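Single-stranded DNA-binding protein (Thermus thermophilus, PDB 2CWA) probably binds single-stranded DNA and recruits partner proteins to it during DNA replication, recombination and repair. Local coordinates at residues 27-32 with 55-60; 76-81 with 102-107; 131-136 with 155-160. All coordinates share one frame; numbering follows the deposited sequence.

Contact 1: residues 27-32 with 55-60; sequences LAILDL and RVRLLG
Asp-31 and Arg-57 face each other as a non-hydrogen-bonded pair of antiparallel strands, and their side chains run alongside one another on the same face. The guanidinium grips the carboxylate side-on, one nitrogen to each oxygen. NE of Arg-57 donates to OD1 of Asp-31 at 2.8 Å, nearly straight and in the guanidinium plane; NH2 of Arg-57 reaches OD2 of Asp-31 at 3.1 Å, somewhat out of that plane. Both oxygens use their syn lone pairs, and the two flat groups lie only 30° apart, so the ion pair is close to coplanar. The arginine chain leaves the backbone extended and bends at chi3 (-69°), which swings NE back toward the neighbouring strand. CG2 of Ile-29 lies over one face of the guanidinium, 3.5 Å from NE of Arg-57, while the carboxylate takes its edge. Beyond it on this face, CG1 of Ile-29 meets CD2 of Leu-59 at 3.8 Å, side by side.

The side chains of the paired residues on the other face, Leu-30, Leu-32, Val-56 and Leu-58, are apolar. Leu-30 and Leu-58 form a hydrogen-bonded pair, with CB of Leu-30 4.0 Å from CB of Leu-58 and the two side chains pointing the same way; Leu-32 and Val-56 form the next such pair. Ala-63 and Trp-66 pack on Leu-30 and Leu-58, burying this side. Both pairs have two backbone bonds each, but where the strand ends, the bond from Gly-60 N to Ala-28 O is weak, 3.0 Å at 129°. CD1 of Leu-27 rests 3.7 Å from Gly-60 N.

An amphipathic beta hairpin results, made by strands 28-39 and 49-59, with the four apolar residues turned to the core and the Asp-31/Arg-57 pair on the partly exposed face: a two-stranded part of the barrel wall of the first OB fold.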
ATOM      1  N   LEU A  27     -23.704   8.197  -0.541  1.00 25.10           N
ATOM      2  CA  LEU A  27     -22.304   8.183  -0.956  1.00 25.09           C
ATOM      3  C   LEU A  27     -21.939   6.768  -1.390  1.00 26.87           C
ATOM      4  O   LEU A  27     -22.037   5.821  -0.599  1.00 25.84           O
ATOM      5  CB  LEU A  27     -21.386   8.608   0.190  1.00 23.71           C
ATOM      6  CG  LEU A  27     -19.881   8.583  -0.129  1.00 23.90           C
ATOM      7  CD1 LEU A  27     -19.543   9.619  -1.200  1.00 26.39           C
ATOM      8  CD2 LEU A  27     -19.099   8.860   1.136  1.00 28.31           C
ATOM      9  N   ALA A  28     -21.529   6.632  -2.647  1.00 24.53           N
ATOM     10  CA  ALA A  28     -21.141   5.344  -3.199  1.00 24.77           C
ATOM     11  C   ALA A  28     -19.788   4.920  -2.645  1.00 27.03           C
ATOM     12  O   ALA A  28     -18.846   5.717  -2.582  1.00 24.61           O
ATOM     13  CB  ALA A  28     -21.082   5.422  -4.722  1.00 26.18           C
ATOM     14  N   ILE A  29     -19.702   3.661  -2.229  1.00 25.29           N
ATOM     15  CA  ILE A  29     -18.462   3.121  -1.689  1.00 25.80           C
ATOM     16  C   ILE A  29     -18.169   1.826  -2.432  1.00 28.91           C
ATOM     17  O   ILE A  29     -18.963   0.885  -2.387  1.00 24.59           O
ATOM     18  CB  ILE A  29     -18.577   2.823  -0.180  1.00 27.76           C
ATOM     19  CG1 ILE A  29     -18.923   4.106   0.579  1.00 26.28           C
ATOM     20  CG2 ILE A  29     -17.261   2.235   0.343  1.00 26.43           C
ATOM     21  CD1 ILE A  29     -19.132   3.909   2.067  1.00 28.26           C
ATOM     22  N   LEU A  30     -17.046   1.791  -3.142  1.00 26.72           N
ATOM     23  CA  LEU A  30     -16.668   0.603  -3.887  1.00 26.75           C
ATOM     24  C   LEU A  30     -15.351   0.065  -3.357  1.00 28.92           C
ATOM     25  O   LEU A  30     -14.298   0.678  -3.547  1.00 27.96           O
ATOM     26  CB  LEU A  30     -16.534   0.919  -5.376  1.00 27.76           C
ATOM     27  CG  LEU A  30     -16.222  -0.272  -6.293  1.00 28.83           C
ATOM     28  CD1 LEU A  30     -17.270  -1.357  -6.112  1.00 30.81           C
ATOM     29  CD2 LEU A  30     -16.185   0.189  -7.737  1.00 29.55           C
ATOM     30  N   ASP A  31     -15.415  -1.070  -2.669  1.00 28.27           N
ATOM     31  CA  ASP A  31     -14.211  -1.684  -2.134  1.00 28.13           C
ATOM     32  C   ASP A  31     -13.752  -2.753  -3.109  1.00 29.07           C
ATOM     33  O   ASP A  31     -14.540  -3.601  -3.538  1.00 25.05           O
ATOM     34  CB  ASP A  31     -14.475  -2.295  -0.756  1.00 33.30           C
ATOM     35  CG  ASP A  31     -14.621  -1.244   0.327  1.00 35.96           C
ATOM     36  OD1 ASP A  31     -13.834  -0.270   0.318  1.00 34.31           O
ATOM     37  OD2 ASP A  31     -15.510  -1.393   1.192  1.00 37.33           O
ATOM     38  N   LEU A  32     -12.477  -2.690  -3.474  1.00 27.43           N
ATOM     39  CA  LEU A  32     -11.900  -3.642  -4.411  1.00 28.97           C
ATOM     40  C   LEU A  32     -10.653  -4.265  -3.800  1.00 26.51           C
ATOM     41  O   LEU A  32     -10.034  -3.691  -2.909  1.00 28.41           O
ATOM     42  CB  LEU A  32     -11.513  -2.938  -5.722  1.00 29.84           C
ATOM     43  CG  LEU A  32     -12.573  -2.128  -6.474  1.00 32.35           C
ATOM     44  CD1 LEU A  32     -12.771  -0.787  -5.791  1.00 38.67           C
ATOM     45  CD2 LEU A  32     -12.130  -1.907  -7.905  1.00 35.43           C
ATOM     46  N   ARG A  55      -6.524  -4.040  -0.408  1.00 26.97           N
ATOM     47  CA  ARG A  55      -7.902  -3.576  -0.444  1.00 28.27           C
ATOM     48  C   ARG A  55      -7.862  -2.082  -0.739  1.00 25.61           C
ATOM     49  O   ARG A  55      -7.148  -1.329  -0.079  1.00 27.15           O
ATOM     50  CB  ARG A  55      -8.593  -3.832   0.895  1.00 33.56           C
ATOM     51  CG  ARG A  55      -8.803  -5.315   1.198  1.00 46.51           C
ATOM     52  CD  ARG A  55      -9.757  -5.523   2.371  1.00 54.42           C
ATOM     53  NE  ARG A  55      -9.152  -5.195   3.662  1.00 60.79           N
ATOM     54  CZ  ARG A  55      -8.215  -5.927   4.261  1.00 63.99           C
ATOM     55  NH1 ARG A  55      -7.762  -7.037   3.689  1.00 64.60           N
ATOM     56  NH2 ARG A  55      -7.734  -5.551   5.439  1.00 64.59           N
ATOM     57  N   VAL A  56      -8.618  -1.663  -1.742  1.00 24.43           N
ATOM     58  CA  VAL A  56      -8.660  -0.259  -2.120  1.00 25.82           C
ATOM     59  C   VAL A  56     -10.102   0.215  -2.087  1.00 23.24           C
ATOM     60  O   VAL A  56     -11.011  -0.535  -2.430  1.00 24.94           O
ATOM     61  CB  VAL A  56      -8.104  -0.051  -3.540  1.00 23.29           C
ATOM     62  CG1 VAL A  56      -8.139   1.405  -3.893  1.00 31.76           C
ATOM     63  CG2 VAL A  56      -6.675  -0.576  -3.627  1.00 27.23           C
ATOM     64  N   ARG A  57     -10.308   1.465  -1.687  1.00 24.84           N
ATOM     65  CA  ARG A  57     -11.655   2.013  -1.619  1.00 23.74           C
ATOM     66  C   ARG A  57     -11.879   3.221  -2.517  1.00 21.73           C
ATOM     67  O   ARG A  57     -11.194   4.238  -2.393  1.00 23.38           O
ATOM     68  CB  ARG A  57     -11.998   2.397  -0.181  1.00 24.52           C
ATOM     69  CG  ARG A  57     -13.298   3.181  -0.047  1.00 27.15           C
ATOM     70  CD  ARG A  57     -13.727   3.278   1.410  1.00 30.96           C
ATOM     71  NE  ARG A  57     -14.150   1.981   1.927  1.00 32.16           N
ATOM     72  CZ  ARG A  57     -14.593   1.775   3.164  1.00 38.87           C
ATOM     73  NH1 ARG A  57     -14.671   2.786   4.023  1.00 39.25           N
ATOM     74  NH2 ARG A  57     -14.965   0.558   3.539  1.00 38.14           N
ATOM     75  N   LEU A  58     -12.838   3.087  -3.424  1.00 22.75           N
ATOM     76  CA  LEU A  58     -13.225   4.164  -4.330  1.00 24.73           C
ATOM     77  C   LEU A  58     -14.490   4.780  -3.737  1.00 27.26           C
ATOM     78  O   LEU A  58     -15.290   4.067  -3.131  1.00 24.73           O
ATOM     79  CB  LEU A  58     -13.552   3.615  -5.714  1.00 26.86           C
ATOM     80  CG  LEU A  58     -12.458   3.536  -6.776  1.00 27.72           C
ATOM     81  CD1 LEU A  58     -13.040   2.915  -8.040  1.00 26.98           C
ATOM     82  CD2 LEU A  58     -11.924   4.930  -7.071  1.00 28.12           C
ATOM     83  N   LEU A  59     -14.671   6.088  -3.907  1.00 26.57           N
ATOM     84  CA  LEU A  59     -15.860   6.764  -3.381  1.00 25.43           C
ATOM     85  C   LEU A  59     -16.551   7.627  -4.434  1.00 29.46           C
ATOM     86  O   LEU A  59     -16.011   7.882  -5.512  1.00 26.85           O
ATOM     87  CB  LEU A  59     -15.497   7.670  -2.198  1.00 25.66           C
ATOM     88  CG  LEU A  59     -14.860   7.117  -0.925  1.00 29.59           C
ATOM     89  CD1 LEU A  59     -14.605   8.271   0.044  1.00 32.12           C
ATOM     90  CD2 LEU A  59     -15.775   6.077  -0.293  1.00 27.65           C
ATOM     91  N   GLY A  60     -17.763   8.066  -4.103  1.00 28.94           N
ATOM     92  CA  GLY A  60     -18.525   8.946  -4.974  1.00 27.42           C
ATOM     93  C   GLY A  60     -18.645   8.631  -6.447  1.00 27.18           C
ATOM     94  O   GLY A  60     -18.877   7.488  -6.840  1.00 24.72           O
TER

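Contact 2: residues 76-81 with 102-107; sequences VFVEGR and DFLDPL
Arg-81 and Asp-102 meet at about a right angle, at the corner the second strand turns at Asp-102. CG of Arg-81 stands between its backbone N and carbonyl carbon (chi1 49°) and the chain then runs extended, which brings NE to the carboxylate. NE of Arg-81 lies 3.1 Å from OD2 of Asp-102, at the edge of the guanidinium, while NE and NH1 both approach OD1; all three hydrogen bonds are weak, their angles near 130°. The stronger partner of Asp-102 is Arg-100, through OD1; NH2 of Arg-81 turns to Glu-83.

A classic beta bulge sets the aspartate here. Glu-79 O accepts from two successive amides, Asp-102 N at 2.8 Å and Phe-103 N at 3.1 Å, so two residues stand opposite one. Past the bulge the antiparallel ladder is regular, Phe-77 and Asp-105 exchanging two backbone bonds. A water donates to Phe-77 O at 3.0 Å. On the same face the Phe-77 ring and the Asp-105 carboxylate run alongside, their planes 16° apart, and CB of Phe-77 touches CD1 of Leu-107 at 3.8 Å.

On the opposite face Leu-104 lies across two valines: its CG is 4.0 Å from CB of Val-76, its CD1 4.0 Å from CG2 of Val-78.

Outward, Trp-66 and Leu-70 pack on Leu-104 and Leu-34 on both valines, while strand 5-22 bonds to the other edge of strand 75-85 through Gly-12, Leu-10 and Val-8.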
ATOM      1  N   VAL A  76      -6.603  -3.572 -13.500  1.00 20.46           N
ATOM      2  CA  VAL A  76      -6.926  -2.164 -13.303  1.00 23.35           C
ATOM      3  C   VAL A  76      -5.730  -1.365 -12.816  1.00 21.85           C
ATOM      4  O   VAL A  76      -4.803  -1.909 -12.207  1.00 20.01           O
ATOM      5  CB  VAL A  76      -8.054  -1.971 -12.252  1.00 21.96           C
ATOM      6  CG1 VAL A  76      -9.316  -2.686 -12.697  1.00 20.32           C
ATOM      7  CG2 VAL A  76      -7.601  -2.494 -10.906  1.00 21.21           C
ATOM      8  N   PHE A  77      -5.764  -0.067 -13.099  1.00 19.83           N
ATOM      9  CA  PHE A  77      -4.735   0.857 -12.654  1.00 18.56           C
ATOM     10  C   PHE A  77      -5.412   1.798 -11.666  1.00 19.92           C
ATOM     11  O   PHE A  77      -6.398   2.451 -12.001  1.00 21.16           O
ATOM     12  CB  PHE A  77      -4.178   1.678 -13.824  1.00 15.65           C
ATOM     13  CG  PHE A  77      -3.464   2.934 -13.392  1.00 18.06           C
ATOM     14  CD1 PHE A  77      -2.421   2.879 -12.476  1.00 20.61           C
ATOM     15  CD2 PHE A  77      -3.852   4.181 -13.892  1.00 22.65           C
ATOM     16  CE1 PHE A  77      -1.767   4.044 -12.056  1.00 24.32           C
ATOM     17  CE2 PHE A  77      -3.210   5.352 -13.479  1.00 23.42           C
ATOM     18  CZ  PHE A  77      -2.166   5.285 -12.560  1.00 23.08           C
ATOM     19  N   VAL A  78      -4.876   1.864 -10.456  1.00 21.02           N
ATOM     20  CA  VAL A  78      -5.429   2.725  -9.432  1.00 23.29           C
ATOM     21  C   VAL A  78      -4.437   3.793  -9.013  1.00 24.06           C
ATOM     22  O   VAL A  78      -3.255   3.506  -8.794  1.00 20.01           O
ATOM     23  CB  VAL A  78      -5.835   1.910  -8.183  1.00 23.26           C
ATOM     24  CG1 VAL A  78      -5.991   2.821  -6.983  1.00 24.95           C
ATOM     25  CG2 VAL A  78      -7.139   1.186  -8.451  1.00 21.95           C
ATOM     26  N   GLU A  79      -4.926   5.029  -8.932  1.00 19.22           N
ATOM     27  CA  GLU A  79      -4.114   6.147  -8.479  1.00 18.64           C
ATOM     28  C   GLU A  79      -4.790   6.610  -7.197  1.00 19.32           C
ATOM     29  O   GLU A  79      -5.976   6.967  -7.198  1.00 19.97           O
ATOM     30  CB  GLU A  79      -4.096   7.297  -9.499  1.00 18.23           C
ATOM     31  CG  GLU A  79      -3.326   8.511  -8.952  1.00 20.69           C
ATOM     32  CD  GLU A  79      -3.167   9.653  -9.951  1.00 23.56           C
ATOM     33  OE1 GLU A  79      -3.837   9.635 -10.999  1.00 21.80           O
ATOM     34  OE2 GLU A  79      -2.371  10.573  -9.675  1.00 24.12           O
ATOM     35  N   GLY A  80      -4.046   6.609  -6.100  1.00 21.43           N
ATOM     36  CA  GLY A  80      -4.653   7.009  -4.850  1.00 20.74           C
ATOM     37  C   GLY A  80      -3.687   7.551  -3.828  1.00 21.45           C
ATOM     38  O   GLY A  80      -2.665   8.158  -4.158  1.00 21.98           O
ATOM     39  N   ARG A  81      -4.013   7.307  -2.570  1.00 18.79           N
ATOM     40  CA  ARG A  81      -3.210   7.794  -1.470  1.00 21.46           C
ATOM     41  C   ARG A  81      -3.548   7.013  -0.216  1.00 20.68           C
ATOM     42  O   ARG A  81      -4.579   6.340  -0.154  1.00 22.23           O
ATOM     43  CB  ARG A  81      -3.506   9.274  -1.252  1.00 27.57           C
ATOM     44  CG  ARG A  81      -4.989   9.562  -1.181  1.00 32.18           C
ATOM     45  CD  ARG A  81      -5.304  11.030  -1.470  1.00 31.79           C
ATOM     46  NE  ARG A  81      -6.737  11.207  -1.676  1.00 33.37           N
ATOM     47  CZ  ARG A  81      -7.655  11.005  -0.735  1.00 37.78           C
ATOM     48  NH1 ARG A  81      -8.940  11.183  -1.016  1.00 36.32           N
ATOM     49  NH2 ARG A  81      -7.291  10.638   0.490  1.00 36.93           N
ATOM     50  N   ASP A 102      -8.351   7.307  -5.776  1.00 25.85           N
ATOM     51  CA  ASP A 102      -8.991   8.520  -6.264  1.00 28.02           C
ATOM     52  C   ASP A 102      -9.544   8.242  -7.654  1.00 27.78           C
ATOM     53  O   ASP A 102     -10.603   8.749  -8.028  1.00 27.86           O
ATOM     54  CB  ASP A 102      -7.997   9.690  -6.322  1.00 26.77           C
ATOM     55  CG  ASP A 102      -7.734  10.297  -4.955  1.00 30.75           C
ATOM     56  OD1 ASP A 102      -8.686  10.361  -4.149  1.00 29.78           O
ATOM     57  OD2 ASP A 102      -6.588  10.718  -4.684  1.00 30.20           O
ATOM     58  N   PHE A 103      -8.829   7.408  -8.403  1.00 21.99           N
ATOM     59  CA  PHE A 103      -9.209   7.054  -9.762  1.00 21.33           C
ATOM     60  C   PHE A 103      -8.913   5.585 -10.053  1.00 21.15           C
ATOM     61  O   PHE A 103      -7.967   5.020  -9.517  1.00 21.81           O
ATOM     62  CB  PHE A 103      -8.396   7.874 -10.765  1.00 25.77           C
ATOM     63  CG  PHE A 103      -8.635   9.353 -10.691  1.00 24.32           C
ATOM     64  CD1 PHE A 103      -9.746   9.918 -11.300  1.00 25.03           C
ATOM     65  CD2 PHE A 103      -7.727  10.182 -10.038  1.00 25.68           C
ATOM     66  CE1 PHE A 103      -9.951  11.298 -11.264  1.00 28.24           C
ATOM     67  CE2 PHE A 103      -7.922  11.559  -9.996  1.00 29.03           C
ATOM     68  CZ  PHE A 103      -9.036  12.116 -10.613  1.00 28.26           C
ATOM     69  N   LEU A 104      -9.722   4.984 -10.914  1.00 19.50           N
ATOM     70  CA  LEU A 104      -9.506   3.611 -11.341  1.00 24.59           C
ATOM     71  C   LEU A 104      -9.719   3.601 -12.840  1.00 25.01           C
ATOM     72  O   LEU A 104     -10.620   4.267 -13.354  1.00 24.45           O
ATOM     73  CB  LEU A 104     -10.481   2.632 -10.676  1.00 23.55           C
ATOM     74  CG  LEU A 104     -10.321   1.186 -11.183  1.00 26.77           C
ATOM     75  CD1 LEU A 104     -10.703   0.202 -10.089  1.00 26.11           C
ATOM     76  CD2 LEU A 104     -11.161   0.967 -12.433  1.00 25.80           C
ATOM     77  N   ASP A 105      -8.864   2.866 -13.541  1.00 22.39           N
ATOM     78  CA  ASP A 105      -8.955   2.737 -14.983  1.00 23.98           C
ATOM     79  C   ASP A 105      -8.748   1.281 -15.363  1.00 23.96           C
ATOM     80  O   ASP A 105      -7.735   0.688 -15.003  1.00 23.49           O
ATOM     81  CB  ASP A 105      -7.875   3.577 -15.663  1.00 26.33           C
ATOM     82  CG  ASP A 105      -8.175   5.055 -15.618  1.00 30.12           C
ATOM     83  OD1 ASP A 105      -9.045   5.502 -16.394  1.00 28.76           O
ATOM     84  OD2 ASP A 105      -7.545   5.762 -14.806  1.00 31.20           O
ATOM     85  N   PRO A 106      -9.714   0.679 -16.071  1.00 25.69           N
ATOM     86  CA  PRO A 106      -9.578  -0.722 -16.484  1.00 26.50           C
ATOM     87  C   PRO A 106      -8.485  -0.774 -17.551  1.00 28.09           C
ATOM     88  O   PRO A 106      -8.284   0.199 -18.284  1.00 25.35           O
ATOM     89  CB  PRO A 106     -10.958  -1.059 -17.043  1.00 26.98           C
ATOM     90  CG  PRO A 106     -11.452   0.275 -17.546  1.00 31.47           C
ATOM     91  CD  PRO A 106     -11.033   1.214 -16.446  1.00 28.76           C
ATOM     92  N   LEU A 107      -7.778  -1.897 -17.625  1.00 25.28           N
ATOM     93  CA  LEU A 107      -6.697  -2.052 -18.592  1.00 27.05           C
ATOM     94  C   LEU A 107      -6.850  -3.312 -19.440  1.00 26.37           C
ATOM     95  O   LEU A 107      -7.386  -4.322 -18.978  1.00 27.36           O
ATOM     96  CB  LEU A 107      -5.348  -2.105 -17.865  1.00 24.41           C
ATOM     97  CG  LEU A 107      -4.992  -0.982 -16.886  1.00 26.66           C
ATOM     98  CD1 LEU A 107      -3.669  -1.308 -16.189  1.00 24.84           C
ATOM     99  CD2 LEU A 107      -4.895   0.343 -17.629  1.00 21.99           C
TER
HETATM  100  O   HOH W   1      -6.623   5.411 -12.561  1.00 22.60           O

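Contact 3: residues 131-136 with 155-160; sequences VFLMGN and LGLAVN
Asn-136 and Ala-158 are joined by two backbone hydrogen bonds, forming the one antiparallel bridge between these segments. Ala-158 N donates to Asn-136 O at 2.9 Å, and Asn-136 N to Ala-158 O at 3.1 Å. The same carbonyl of Ala-158 also takes a CA-H...O contact from Gly-135, whose CA is 3.2 Å away.

Toward Val-131 and Asn-160 the two segments diverge, at 101° between their short axes. Gly-135 lies at the crossing, its CA 4.4 Å from CA of Val-159. With no side chain at Gly-135, its CA can lie directly against the Ala-158 carbonyl.

Side chains fill the angle between the diverging chains. Leu-157 holds CG anti to its backbone N (chi1 -175°), and its two methyls divide the work: CD1 lies against the peptide at 135-136, 3.6 Å from Asn-136 N, while CD2 meets CB of Leu-133 at 4.0 Å. Val-159 straddles the carbonyl of the selenomethionine at 134, with CG1 and CG2 each 3.5 Å from Met-134 O. CD2 of Leu-133 extends toward CG2 of Val-159, a looser contact. Leu-194 adds to the packing on Leu-157, and Val-173 to that on Leu-133.

No charged side chain joins the two segments. Their union rests on backbone bonds, one glycine and buried aliphatic groups, consistent with the strongly coiled, bent first strand of an OB fold, where strand 128-145 passes across its hairpin partner as the barrel curls.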
ATOM      1  N   VAL A 131       4.678   3.520  -4.170  1.00 20.04           N
ATOM      2  CA  VAL A 131       4.152   4.627  -3.373  1.00 22.51           C
ATOM      3  C   VAL A 131       5.237   5.668  -3.126  1.00 23.41           C
ATOM      4  O   VAL A 131       6.403   5.326  -2.905  1.00 22.63           O
ATOM      5  CB  VAL A 131       3.611   4.137  -2.001  1.00 23.15           C
ATOM      6  CG1 VAL A 131       4.731   3.519  -1.187  1.00 21.94           C
ATOM      7  CG2 VAL A 131       2.990   5.305  -1.234  1.00 23.58           C
ATOM      8  N   PHE A 132       4.847   6.938  -3.187  1.00 19.43           N
ATOM      9  CA  PHE A 132       5.754   8.054  -2.940  1.00 20.60           C
ATOM     10  C   PHE A 132       5.284   8.716  -1.653  1.00 20.97           C
ATOM     11  O   PHE A 132       4.122   9.113  -1.550  1.00 22.09           O
ATOM     12  CB  PHE A 132       5.664   9.085  -4.070  1.00 20.26           C
ATOM     13  CG  PHE A 132       6.254   8.628  -5.361  1.00 22.94           C
ATOM     14  CD1 PHE A 132       7.554   8.974  -5.704  1.00 24.38           C
ATOM     15  CD2 PHE A 132       5.508   7.865  -6.247  1.00 22.75           C
ATOM     16  CE1 PHE A 132       8.100   8.567  -6.920  1.00 23.57           C
ATOM     17  CE2 PHE A 132       6.048   7.453  -7.464  1.00 27.69           C
ATOM     18  CZ  PHE A 132       7.346   7.808  -7.798  1.00 25.54           C
ATOM     19  N   LEU A 133       6.178   8.854  -0.684  1.00 19.52           N
ATOM     20  CA  LEU A 133       5.820   9.478   0.581  1.00 21.34           C
ATOM     21  C   LEU A 133       6.905  10.423   1.060  1.00 22.47           C
ATOM     22  O   LEU A 133       8.088  10.215   0.794  1.00 22.44           O
ATOM     23  CB  LEU A 133       5.607   8.418   1.673  1.00 22.47           C
ATOM     24  CG  LEU A 133       4.454   7.419   1.563  1.00 23.97           C
ATOM     25  CD1 LEU A 133       4.607   6.364   2.658  1.00 25.63           C
ATOM     26  CD2 LEU A 133       3.123   8.146   1.704  1.00 26.40           C
HETATM   27  N   MSE A 134       6.494  11.468   1.769  1.00 20.55           N
HETATM   28  CA  MSE A 134       7.441  12.405   2.347  1.00 19.99           C
HETATM   29  C   MSE A 134       6.810  12.996   3.593  1.00 22.87           C
HETATM   30  O   MSE A 134       5.638  13.379   3.588  1.00 22.04           O
HETATM   31  CB  MSE A 134       7.818  13.518   1.360  1.00 21.10           C
HETATM   32  CG  MSE A 134       8.857  14.490   1.919  1.00 22.83           C
HETATM   33 SE   MSE A 134       9.856  15.439   0.495  1.00 32.11          SE
HETATM   34  CE  MSE A 134       8.410  15.683  -0.715  1.00 22.65           C
ATOM     35  N   GLY A 135       7.600  13.047   4.659  1.00 21.99           N
ATOM     36  CA  GLY A 135       7.137  13.568   5.928  1.00 22.58           C
ATOM     37  C   GLY A 135       8.316  13.640   6.872  1.00 22.41           C
ATOM     38  O   GLY A 135       9.459  13.818   6.434  1.00 25.19           O
ATOM     39  N   ASN A 136       8.054  13.511   8.168  1.00 22.79           N
ATOM     40  CA  ASN A 136       9.109  13.555   9.170  1.00 24.18           C
ATOM     41  C   ASN A 136       9.015  12.336  10.085  1.00 25.70           C
ATOM     42  O   ASN A 136       7.932  11.805  10.309  1.00 24.11           O
ATOM     43  CB  ASN A 136       8.990  14.830  10.008  1.00 29.28           C
ATOM     44  CG  ASN A 136       9.245  16.088   9.195  1.00 28.46           C
ATOM     45  OD1 ASN A 136      10.349  16.635   9.203  1.00 35.32           O
ATOM     46  ND2 ASN A 136       8.230  16.540   8.476  1.00 29.26           N
ATOM     47  N   LEU A 155      11.011   2.403  10.594  1.00 26.79           N
ATOM     48  CA  LEU A 155      10.832   3.835  10.823  1.00 27.36           C
ATOM     49  C   LEU A 155       9.358   4.205  10.971  1.00 25.15           C
ATOM     50  O   LEU A 155       8.488   3.538  10.416  1.00 24.83           O
ATOM     51  CB  LEU A 155      11.401   4.612   9.631  1.00 27.94           C
ATOM     52  CG  LEU A 155      12.814   4.289   9.131  1.00 31.73           C
ATOM     53  CD1 LEU A 155      12.971   4.755   7.689  1.00 34.51           C
ATOM     54  CD2 LEU A 155      13.839   4.949  10.024  1.00 32.18           C
ATOM     55  N   GLY A 156       9.094   5.276  11.718  1.00 24.57           N
ATOM     56  CA  GLY A 156       7.734   5.764  11.898  1.00 23.98           C
ATOM     57  C   GLY A 156       7.675   7.103  11.174  1.00 22.73           C
ATOM     58  O   GLY A 156       8.436   8.012  11.507  1.00 24.07           O
ATOM     59  N   LEU A 157       6.782   7.228  10.195  1.00 25.02           N
ATOM     60  CA  LEU A 157       6.669   8.449   9.396  1.00 25.31           C
ATOM     61  C   LEU A 157       5.345   9.190   9.540  1.00 26.02           C
ATOM     62  O   LEU A 157       4.276   8.584   9.488  1.00 25.24           O
ATOM     63  CB  LEU A 157       6.870   8.117   7.913  1.00 24.48           C
ATOM     64  CG  LEU A 157       6.902   9.311   6.951  1.00 25.20           C
ATOM     65  CD1 LEU A 157       8.203  10.080   7.150  1.00 25.59           C
ATOM     66  CD2 LEU A 157       6.781   8.830   5.515  1.00 24.40           C
ATOM     67  N   ALA A 158       5.427  10.509   9.698  1.00 25.38           N
ATOM     68  CA  ALA A 158       4.237  11.346   9.812  1.00 24.28           C
ATOM     69  C   ALA A 158       4.146  12.199   8.555  1.00 24.08           C
ATOM     70  O   ALA A 158       5.035  13.014   8.283  1.00 25.42           O
ATOM     71  CB  ALA A 158       4.328  12.239  11.050  1.00 25.03           C
ATOM     72  N   VAL A 159       3.079  11.998   7.788  1.00 22.28           N
ATOM     73  CA  VAL A 159       2.866  12.739   6.554  1.00 27.19           C
ATOM     74  C   VAL A 159       1.713  13.717   6.705  1.00 30.07           C
ATOM     75  O   VAL A 159       0.584  13.310   6.968  1.00 30.29           O
ATOM     76  CB  VAL A 159       2.530  11.806   5.374  1.00 23.92           C
ATOM     77  CG1 VAL A 159       2.235  12.642   4.128  1.00 23.93           C
ATOM     78  CG2 VAL A 159       3.691  10.846   5.110  1.00 26.22           C
ATOM     79  N   ASN A 160       1.995  15.003   6.532  1.00 33.70           N
ATOM     80  CA  ASN A 160       0.952  16.018   6.647  1.00 37.97           C
ATOM     81  C   ASN A 160       0.308  16.278   5.293  1.00 40.60           C
ATOM     82  O   ASN A 160       0.957  16.149   4.256  1.00 41.22           O
ATOM     83  CB  ASN A 160       1.538  17.322   7.188  1.00 41.34           C
ATOM     84  CG  ASN A 160       2.144  17.158   8.569  1.00 45.57           C
ATOM     85  OD1 ASN A 160       1.482  16.691   9.501  1.00 42.53           O
ATOM     86  ND2 ASN A 160       3.409  17.550   8.710  1.00 47.39           N
TER

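Contacts 1, 2 and 3 follow one another along the chain, each closing before the next opens, and each joins strands of a beta hairpin. Contacts 1 and 2 belong to the first SSB domain; their centres are 11 Å apart, and strands 49-59 and 96-107 are neighbours. They share a core in which CD2 of Leu-32 lies 3.4 Å from CD1 of Leu-104. Contact 3 belongs to the second domain, with its centre about 24 Å from contact 1 and 22 Å from contact 2, touching neither. Strand 5-22 pairs with strand 128-145 and joins the two OB folds of the chain; as the protein is a homodimer, the dimer would hold four of them.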